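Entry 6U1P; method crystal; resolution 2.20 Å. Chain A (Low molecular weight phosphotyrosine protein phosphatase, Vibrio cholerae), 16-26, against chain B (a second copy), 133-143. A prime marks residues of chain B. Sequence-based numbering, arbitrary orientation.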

# COMPACT_ATOMS: atom_id res chain seq x y z
N LEU A 16 -11.39 -5.48 -1.61
CA LEU A 16 -10.05 -5.54 -2.18
C LEU A 16 -9.01 -6.16 -1.26
O LEU A 16 -8.02 -6.71 -1.75
CB LEU A 16 -9.58 -4.13 -2.57
CG LEU A 16 -10.54 -3.33 -3.48
CD1 LEU A 16 -9.97 -1.96 -3.89
CD2 LEU A 16 -10.91 -4.15 -4.72
N CYS A 17 -9.19 -6.07 0.06
CA CYS A 17 -8.14 -6.48 0.98
C CYS A 17 -8.67 -7.38 2.09
O CYS A 17 -8.54 -8.61 2.01
CB CYS A 17 -7.48 -5.26 1.62
SG CYS A 17 -6.62 -4.21 0.45
N ARG A 18 -9.31 -6.78 3.09
CA ARG A 18 -9.70 -7.55 4.27
C ARG A 18 -10.65 -8.69 3.89
O ARG A 18 -10.33 -9.85 4.12
CB ARG A 18 -10.33 -6.64 5.32
CG ARG A 18 -9.26 -5.72 5.96
CD ARG A 18 -9.87 -4.57 6.75
NE ARG A 18 -10.68 -3.71 5.91
CZ ARG A 18 -11.44 -2.72 6.39
NH1 ARG A 18 -11.47 -2.47 7.69
NH2 ARG A 18 -12.16 -1.97 5.56
N SER A 19 -11.78 -8.37 3.23
CA SER A 19 -12.78 -9.42 3.02
C SER A 19 -12.28 -10.54 2.10
O SER A 19 -12.49 -11.70 2.44
CB SER A 19 -14.11 -8.84 2.50
OG SER A 19 -13.98 -7.97 1.37
N PRO A 20 -11.58 -10.29 0.98
CA PRO A 20 -11.05 -11.44 0.22
C PRO A 20 -10.02 -12.22 0.99
O PRO A 20 -9.95 -13.46 0.87
CB PRO A 20 -10.45 -10.81 -1.05
CG PRO A 20 -10.81 -9.32 -1.00
CD PRO A 20 -11.17 -8.99 0.39
N MET A 21 -9.20 -11.55 1.81
CA MET A 21 -8.29 -12.31 2.66
C MET A 21 -9.06 -13.25 3.56
O MET A 21 -8.72 -14.43 3.69
CB MET A 21 -7.43 -11.37 3.49
CG MET A 21 -6.33 -10.70 2.66
SD MET A 21 -5.45 -9.45 3.64
CE MET A 21 -4.11 -10.42 4.29
N ALA A 22 -10.10 -12.72 4.21
CA ALA A 22 -10.91 -13.56 5.07
C ALA A 22 -11.58 -14.68 4.27
O ALA A 22 -11.66 -15.81 4.74
CB ALA A 22 -11.95 -12.69 5.78
N GLU A 23 -12.05 -14.39 3.06
CA GLU A 23 -12.70 -15.47 2.30
C GLU A 23 -11.73 -16.62 2.08
O GLU A 23 -12.07 -17.80 2.29
CB GLU A 23 -13.23 -14.97 0.97
CG GLU A 23 -13.75 -16.09 0.09
CD GLU A 23 -14.19 -15.60 -1.27
OE1 GLU A 23 -14.16 -14.36 -1.50
OE2 GLU A 23 -14.56 -16.47 -2.11
N ILE A 24 -10.51 -16.29 1.66
CA ILE A 24 -9.52 -17.31 1.35
C ILE A 24 -9.09 -18.07 2.61
O ILE A 24 -8.92 -19.30 2.59
CB ILE A 24 -8.31 -16.67 0.66
CG1 ILE A 24 -8.72 -16.20 -0.75
CG2 ILE A 24 -7.14 -17.68 0.64
CD1 ILE A 24 -7.76 -15.23 -1.37
N ILE A 25 -8.88 -17.36 3.72
CA ILE A 25 -8.47 -18.04 4.93
C ILE A 25 -9.61 -18.92 5.45
O ILE A 25 -9.38 -20.08 5.84
CB ILE A 25 -8.01 -17.03 5.99
CG1 ILE A 25 -6.64 -16.48 5.60
CG2 ILE A 25 -7.99 -17.70 7.38
CD1 ILE A 25 -6.19 -15.30 6.43
N LEU A 26 -10.83 -18.41 5.44
CA LEU A 26 -11.98 -19.20 5.88
C LEU A 26 -12.14 -20.44 5.01
O LEU A 26 -12.34 -21.55 5.52
CB LEU A 26 -13.25 -18.36 5.84
CG LEU A 26 -13.52 -17.52 7.08
CD1 LEU A 26 -14.74 -16.62 6.85
CD2 LEU A 26 -13.76 -18.42 8.27
N PHE B 133 2.16 -4.24 7.18
CA PHE B 133 0.85 -4.13 7.78
C PHE B 133 -0.13 -5.14 7.20
O PHE B 133 -0.97 -5.68 7.94
CB PHE B 133 0.29 -2.72 7.67
CG PHE B 133 -0.87 -2.53 8.58
CD1 PHE B 133 -0.66 -2.39 9.95
CD2 PHE B 133 -2.18 -2.61 8.10
CE1 PHE B 133 -1.74 -2.29 10.82
CE2 PHE B 133 -3.26 -2.49 8.97
CZ PHE B 133 -3.04 -2.33 10.32
N PHE B 134 -0.01 -5.47 5.90
CA PHE B 134 -0.87 -6.49 5.30
C PHE B 134 -0.64 -7.85 5.96
O PHE B 134 -1.59 -8.61 6.17
CB PHE B 134 -0.63 -6.57 3.79
CG PHE B 134 -1.42 -5.55 3.00
CD1 PHE B 134 -1.00 -4.23 2.90
CD2 PHE B 134 -2.60 -5.91 2.39
CE1 PHE B 134 -1.75 -3.30 2.21
CE2 PHE B 134 -3.34 -4.98 1.69
CZ PHE B 134 -2.92 -3.68 1.59
N GLN B 135 0.63 -8.13 6.29
CA GLN B 135 1.00 -9.41 6.95
C GLN B 135 0.38 -9.43 8.35
O GLN B 135 -0.03 -10.51 8.81
CB GLN B 135 2.52 -9.55 7.02
CG GLN B 135 3.17 -9.83 5.67
CD GLN B 135 4.68 -9.80 5.74
OE1 GLN B 135 5.26 -9.38 6.74
NE2 GLN B 135 5.32 -10.24 4.68
N ARG B 136 0.32 -8.26 9.00
CA ARG B 136 -0.27 -8.14 10.36
C ARG B 136 -1.78 -8.36 10.26
O ARG B 136 -2.35 -9.01 11.16
CB ARG B 136 0.05 -6.77 10.96
CG ARG B 136 1.52 -6.55 11.28
CD ARG B 136 1.74 -5.87 12.61
NE ARG B 136 3.08 -6.07 13.13
CZ ARG B 136 3.47 -5.75 14.36
NH1 ARG B 136 2.58 -5.38 15.26
NH2 ARG B 136 4.75 -5.80 14.68
N THR B 137 -2.40 -7.83 9.20
CA THR B 137 -3.86 -7.99 8.97
C THR B 137 -4.17 -9.49 8.81
O THR B 137 -5.13 -9.96 9.45
CB THR B 137 -4.33 -7.18 7.76
OG1 THR B 137 -4.06 -5.80 8.01
CG2 THR B 137 -5.80 -7.38 7.45
N ALA B 138 -3.38 -10.18 7.99
CA ALA B 138 -3.57 -11.61 7.77
C ALA B 138 -3.62 -12.35 9.10
O ALA B 138 -4.55 -13.13 9.33
CB ALA B 138 -2.44 -12.15 6.90
N LEU B 139 -2.68 -12.06 10.01
CA LEU B 139 -2.66 -12.79 11.28
C LEU B 139 -3.91 -12.51 12.10
O LEU B 139 -4.52 -13.44 12.64
CB LEU B 139 -1.41 -12.43 12.09
CG LEU B 139 -0.04 -12.80 11.53
CD1 LEU B 139 1.07 -12.17 12.38
CD2 LEU B 139 0.11 -14.32 11.50
N LEU B 140 -4.33 -11.24 12.18
CA LEU B 140 -5.56 -10.93 12.90
C LEU B 140 -6.76 -11.61 12.26
O LEU B 140 -7.61 -12.18 12.96
CB LEU B 140 -5.78 -9.42 12.98
CG LEU B 140 -6.94 -8.97 13.86
CD1 LEU B 140 -6.79 -9.49 15.29
CD2 LEU B 140 -7.06 -7.44 13.89
N ILE B 141 -6.83 -11.61 10.92
CA ILE B 141 -7.96 -12.27 10.28
C ILE B 141 -7.92 -13.78 10.56
O ILE B 141 -8.96 -14.41 10.79
CB ILE B 141 -7.98 -11.96 8.77
CG1 ILE B 141 -8.36 -10.49 8.53
CG2 ILE B 141 -8.99 -12.86 8.04
CD1 ILE B 141 -8.30 -10.06 7.03
N GLU B 142 -6.73 -14.37 10.54
CA GLU B 142 -6.61 -15.79 10.81
C GLU B 142 -7.17 -16.13 12.18
O GLU B 142 -8.00 -17.04 12.32
CB GLU B 142 -5.14 -16.20 10.71
CG GLU B 142 -4.88 -17.68 10.68
CD GLU B 142 -3.40 -17.98 10.53
OE1 GLU B 142 -2.60 -17.38 11.29
OE2 GLU B 142 -3.02 -18.80 9.66
N SER B 143 -6.78 -15.34 13.19
CA SER B 143 -7.30 -15.54 14.53
C SER B 143 -8.83 -15.44 14.55
O SER B 143 -9.51 -16.30 15.12
CB SER B 143 -6.69 -14.48 15.46
OG SER B 143 -7.57 -14.15 16.52

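Helices pack when the ridges of one settle into the gaps of the other, and this contact between two copies of a phosphatase rests on apolar packing and fit: no hydrogen bond crosses between the stretches. The helices cross at -51°, their axes 9.7 Å apart at closest approach, and the two stretches bury 445 Å² between them, both sides summed.

The central knob is Met21. Its unbranched side chain enters a hollow formed by Phe134′, Thr137′, Ala138′ and Ile141′, four residues that line one face of their helix. The small Ala138′ leaves room for the thioether tip, so that Met21 CE lies 3.5 Å from Ala138′ CB and 3.6 Å from Phe134′ O. Thr137′ presents its methyl group to the interface, while its hydroxyl is occupied within its own helix, Thr137′ OG1 donating to Phe133′ O at 3.1 Å.

Ile141′ answers as a bump in the other direction. Ile141′ CD1 reaches Arg18 O (3.6 Å) and Met21 CB (3.9 Å), and Ile141′ CG2 lies 3.7 Å from Ala22 CB; here, where the side chain of Ala22 is a single methyl, the backbones come nearest, with Ala22 CA and Ile141′ CA 6.1 Å apart. Ile25 CD1 adds a contact at 4.0 Å to Ile141′ CG2. At the helix start, Cys17 SG meets the edge of the Phe134′ ring, 3.6 Å from Phe134′ CE2.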